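Local coordinates for benzoylformate Decarboxylase (Polynucleobacter necessarius, PDB 4K9Q) that decarboxylates benzoylformate to benzaldehyde with the help of thiamine diphosphate and a magnesium ion, at the interface of chains A and B. Sequence-based numbering; all coordinates share one arbitrary frame. Chains: chain A/B, Benzoylformate Decarboxylase.

The interface of chains A and B. Residues chain A 43, 45, 440, 490-492; chain B 433, 459, 479-483, 487.
Two donors grip the amide oxygen OE1 of B:Gln433, one from each chain. From its own chain comes the amide NE2 of B:Gln487, 2.5 Å from OE1 and in the plane of that carbonyl on a lone pair. From the other subunit the phenol OH of A:Tyr491 approaches OE1 tip to tip at 3.1 Å, nearly along the C=O axis, with the tyrosine ring turned 84° from the amide of B:Gln433. The second amide pairing, NE2 of B:Gln433 to OE1 of B:Gln487, closes an amide pair joined by two hydrogen bonds that fixes the flip of both glutamines. B:Gln433 reaches this pair by a bend at chi2 (-57°), whereas B:Gln487 is extended beyond CG (chi2 179°). A phenylalanine at A:Tyr491 would lose the phenol bond to this pair and would probably loosen the subunit contact there.

Beside it the backbones join: N of B:Asp483, just ahead of helix 484-490 of chain B, gives a nearly straight bond to O of A:Ala490, at the end of the same helix in chain A (2.9 Å). Water 2 bridges the carbonyls of A:Tyr491 and B:Gly481.

A:Tyr440, its CG anti to the backbone N, sends OH to the carbonyl O of B:Pro480 at 2.6 Å; this oxygen lies in the plane of the ring, at its edge. The branch CD2 of B:Leu482 sits against both chain A tyrosines, 3.5 Å from CD1 of A:Tyr440 and 3.7 Å from CD1 of A:Tyr491. Farther along, A:Leu45 lies alongside B:Gln433 and crosses B:Leu479 obliquely. This patch belongs to a two-fold interface and recurs with the chains exchanged; in this enzyme family two subunits pair to build the cofactor sites between them, and this patch probably helps hold that pair together. Near A:Leu45, water 1, 2.6 Å from the phenol OH of B:Tyr459, links that hydroxyl to the carbonyl O of A:Leu45.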
ATOM      1  N   LEU A  43       5.079 -22.483  22.486  1.00 10.67           N
ATOM      2  CA  LEU A  43       3.727 -22.498  21.939  1.00  9.46           C
ATOM      3  C   LEU A  43       2.842 -21.509  22.663  1.00  9.21           C
ATOM      4  O   LEU A  43       2.846 -21.454  23.903  1.00  9.80           O
ATOM      5  CB  LEU A  43       3.107 -23.900  22.068  1.00  9.29           C
ATOM      6  CG  LEU A  43       1.638 -24.011  21.660  1.00 10.54           C
ATOM      7  CD1 LEU A  43       1.461 -23.811  20.145  1.00 10.38           C
ATOM      8  CD2 LEU A  43       1.046 -25.352  22.124  1.00 12.74           C
ATOM      9  N   LEU A  45      -1.491 -20.264  22.263  1.00  7.41           N
ATOM     10  CA  LEU A  45      -2.733 -20.761  21.681  1.00  8.41           C
ATOM     11  C   LEU A  45      -3.396 -19.818  20.693  1.00  9.52           C
ATOM     12  O   LEU A  45      -4.308 -20.234  19.982  1.00 10.06           O
ATOM     13  CB  LEU A  45      -3.751 -21.079  22.783  1.00  8.48           C
ATOM     14  CG  LEU A  45      -3.371 -22.169  23.791  1.00  7.34           C
ATOM     15  CD1 LEU A  45      -4.424 -22.194  24.886  1.00 12.44           C
ATOM     16  CD2 LEU A  45      -3.250 -23.525  23.102  1.00 11.38           C
ATOM     17  N   TYR A 440      -2.038 -20.026  29.419  1.00  8.95           N
ATOM     18  CA  TYR A 440      -1.629 -21.382  29.096  1.00 10.75           C
ATOM     19  C   TYR A 440      -0.120 -21.485  28.914  1.00 10.96           C
ATOM     20  O   TYR A 440       0.511 -22.421  29.393  1.00 11.63           O
ATOM     21  CB  TYR A 440      -2.338 -21.855  27.831  1.00 11.84           C
ATOM     22  CG  TYR A 440      -2.056 -23.300  27.477  1.00 10.01           C
ATOM     23  CD1 TYR A 440      -2.552 -24.340  28.265  1.00 12.13           C
ATOM     24  CD2 TYR A 440      -1.301 -23.627  26.357  1.00 10.17           C
ATOM     25  CE1 TYR A 440      -2.298 -25.667  27.942  1.00 12.21           C
ATOM     26  CE2 TYR A 440      -1.046 -24.947  26.023  1.00 11.42           C
ATOM     27  CZ  TYR A 440      -1.542 -25.960  26.818  1.00 12.81           C
ATOM     28  OH  TYR A 440      -1.270 -27.264  26.457  1.00 12.98           O
ATOM     29  N   ALA A 490      -9.034 -22.963  33.806  1.00 12.33           N
ATOM     30  CA  ALA A 490      -9.146 -23.457  32.440  1.00 12.55           C
ATOM     31  C   ALA A 490      -7.774 -23.723  31.815  1.00 15.65           C
ATOM     32  O   ALA A 490      -7.608 -24.662  31.042  1.00 16.02           O
ATOM     33  CB  ALA A 490      -9.926 -22.456  31.591  1.00 15.30           C
ATOM     34  N   TYR A 491      -6.796 -22.890  32.154  1.00 11.85           N
ATOM     35  CA  TYR A 491      -5.468 -22.991  31.551  1.00 10.08           C
ATOM     36  C   TYR A 491      -4.429 -23.581  32.493  1.00 12.70           C
ATOM     37  O   TYR A 491      -3.238 -23.613  32.174  1.00 12.96           O
ATOM     38  CB  TYR A 491      -5.020 -21.632  31.021  1.00 10.58           C
ATOM     39  CG  TYR A 491      -5.871 -21.179  29.871  1.00 11.09           C
ATOM     40  CD1 TYR A 491      -5.883 -21.898  28.682  1.00 14.42           C
ATOM     41  CD2 TYR A 491      -6.687 -20.069  29.981  1.00 12.33           C
ATOM     42  CE1 TYR A 491      -6.670 -21.515  27.625  1.00 16.00           C
ATOM     43  CE2 TYR A 491      -7.481 -19.667  28.915  1.00 17.81           C
ATOM     44  CZ  TYR A 491      -7.465 -20.400  27.747  1.00 18.06           C
ATOM     45  OH  TYR A 491      -8.250 -20.015  26.685  1.00 22.75           O
ATOM     46  N   GLY A 492      -4.891 -24.030  33.656  1.00 11.59           N
ATOM     47  CA  GLY A 492      -4.049 -24.763  34.595  1.00 16.94           C
ATOM     48  C   GLY A 492      -3.307 -23.931  35.632  1.00 15.47           C
ATOM     49  O   GLY A 492      -2.439 -24.451  36.343  1.00 16.48           O
TER
ATOM     50  N   GLN B 433      -9.946 -22.533  21.310  1.00  9.12           N
ATOM     51  CA  GLN B 433      -9.170 -21.532  22.053  1.00 10.27           C
ATOM     52  C   GLN B 433      -9.019 -20.177  21.374  1.00  9.82           C
ATOM     53  O   GLN B 433      -8.868 -19.165  22.051  1.00 10.98           O
ATOM     54  CB  GLN B 433      -7.760 -22.059  22.345  1.00  9.80           C
ATOM     55  CG  GLN B 433      -7.721 -23.453  22.951  1.00 12.49           C
ATOM     56  CD  GLN B 433      -8.520 -23.530  24.230  1.00 12.60           C
ATOM     57  OE1 GLN B 433      -8.417 -22.647  25.088  1.00 14.65           O
ATOM     58  NE2 GLN B 433      -9.350 -24.567  24.356  1.00 14.70           N
ATOM     59  N   TYR B 459      -3.437 -30.719  18.268  1.00 11.16           N
ATOM     60  CA  TYR B 459      -3.814 -30.160  16.986  1.00 11.90           C
ATOM     61  C   TYR B 459      -3.774 -31.323  15.986  1.00 12.43           C
ATOM     62  O   TYR B 459      -2.796 -31.511  15.261  1.00 11.16           O
ATOM     63  CB  TYR B 459      -2.816 -29.073  16.577  1.00 13.15           C
ATOM     64  CG  TYR B 459      -2.872 -27.745  17.339  1.00 11.85           C
ATOM     65  CD1 TYR B 459      -4.081 -27.077  17.585  1.00 12.45           C
ATOM     66  CD2 TYR B 459      -1.695 -27.129  17.759  1.00 11.74           C
ATOM     67  CE1 TYR B 459      -4.100 -25.846  18.247  1.00 13.49           C
ATOM     68  CE2 TYR B 459      -1.709 -25.909  18.413  1.00 12.30           C
ATOM     69  CZ  TYR B 459      -2.913 -25.267  18.654  1.00 11.02           C
ATOM     70  OH  TYR B 459      -2.904 -24.049  19.308  1.00 11.59           O
ATOM     71  N   LEU B 479      -1.720 -30.593  23.178  1.00 11.02           N
ATOM     72  CA  LEU B 479      -2.454 -29.644  24.008  1.00 11.71           C
ATOM     73  C   LEU B 479      -2.894 -30.238  25.351  1.00 11.59           C
ATOM     74  O   LEU B 479      -4.085 -30.294  25.650  1.00 12.47           O
ATOM     75  CB  LEU B 479      -3.697 -29.159  23.267  1.00 12.91           C
ATOM     76  CG  LEU B 479      -3.474 -28.448  21.942  1.00 15.88           C
ATOM     77  CD1 LEU B 479      -4.814 -28.162  21.249  1.00 16.04           C
ATOM     78  CD2 LEU B 479      -2.654 -27.169  22.148  1.00 13.11           C
ATOM     79  N   PRO B 480      -1.929 -30.658  26.181  1.00 13.04           N
ATOM     80  CA  PRO B 480      -2.304 -31.141  27.512  1.00 16.36           C
ATOM     81  C   PRO B 480      -2.766 -30.016  28.431  1.00 14.60           C
ATOM     82  O   PRO B 480      -2.488 -28.830  28.194  1.00 13.66           O
ATOM     83  CB  PRO B 480      -0.987 -31.716  28.042  1.00 13.81           C
ATOM     84  CG  PRO B 480       0.048 -30.863  27.386  1.00 14.66           C
ATOM     85  CD  PRO B 480      -0.472 -30.680  25.985  1.00 12.35           C
ATOM     86  N   GLY B 481      -3.476 -30.395  29.483  1.00 13.71           N
ATOM     87  CA  GLY B 481      -3.806 -29.461  30.538  1.00 13.01           C
ATOM     88  C   GLY B 481      -4.791 -28.345  30.234  1.00 15.14           C
ATOM     89  O   GLY B 481      -4.699 -27.285  30.836  1.00 16.45           O
ATOM     90  N   LEU B 482      -5.726 -28.557  29.312  1.00 13.07           N
ATOM     91  CA  LEU B 482      -6.815 -27.590  29.130  1.00 13.48           C
ATOM     92  C   LEU B 482      -8.069 -28.111  29.800  1.00 17.07           C
ATOM     93  O   LEU B 482      -8.463 -29.260  29.576  1.00 18.53           O
ATOM     94  CB  LEU B 482      -7.114 -27.345  27.656  1.00 14.49           C
ATOM     95  CG  LEU B 482      -5.998 -26.713  26.841  1.00 16.47           C
ATOM     96  CD1 LEU B 482      -6.337 -26.787  25.364  1.00 16.45           C
ATOM     97  CD2 LEU B 482      -5.776 -25.276  27.297  1.00 16.97           C
ATOM     98  N   ASP B 483      -8.691 -27.276  30.630  1.00 14.14           N
ATOM     99  CA  ASP B 483      -9.969 -27.642  31.246  1.00 13.81           C
ATOM    100  C   ASP B 483     -11.041 -26.853  30.521  1.00 13.83           C
ATOM    101  O   ASP B 483     -11.326 -25.693  30.844  1.00 13.12           O
ATOM    102  CB  ASP B 483      -9.989 -27.325  32.744  1.00 16.22           C
ATOM    103  CG  ASP B 483     -11.271 -27.809  33.437  1.00 20.28           C
ATOM    104  OD1 ASP B 483     -12.287 -28.046  32.748  1.00 14.93           O
ATOM    105  OD2 ASP B 483     -11.269 -27.948  34.680  1.00 22.80           O
ATOM    106  N   GLN B 487     -13.612 -23.396  30.954  1.00 14.55           N
ATOM    107  CA  GLN B 487     -13.732 -22.302  29.980  1.00 13.99           C
ATOM    108  C   GLN B 487     -15.192 -21.904  29.757  1.00 13.72           C
ATOM    109  O   GLN B 487     -15.515 -20.717  29.713  1.00 15.61           O
ATOM    110  CB  GLN B 487     -13.058 -22.651  28.643  1.00 18.33           C
ATOM    111  CG  GLN B 487     -11.555 -22.777  28.755  1.00 21.59           C
ATOM    112  CD  GLN B 487     -10.867 -23.146  27.446  0.76 18.34           C
ATOM    113  OE1 GLN B 487     -11.447 -23.796  26.573  0.73 15.40           O
ATOM    114  NE2 GLN B 487      -9.613 -22.739  27.317  1.00 28.40           N
TER
HETATM  115  O   HOH W   1      -5.178 -22.911  20.051  1.00 10.48           O
HETATM  116  O   HOH W   2      -2.206 -26.146  31.497  1.00 12.39           O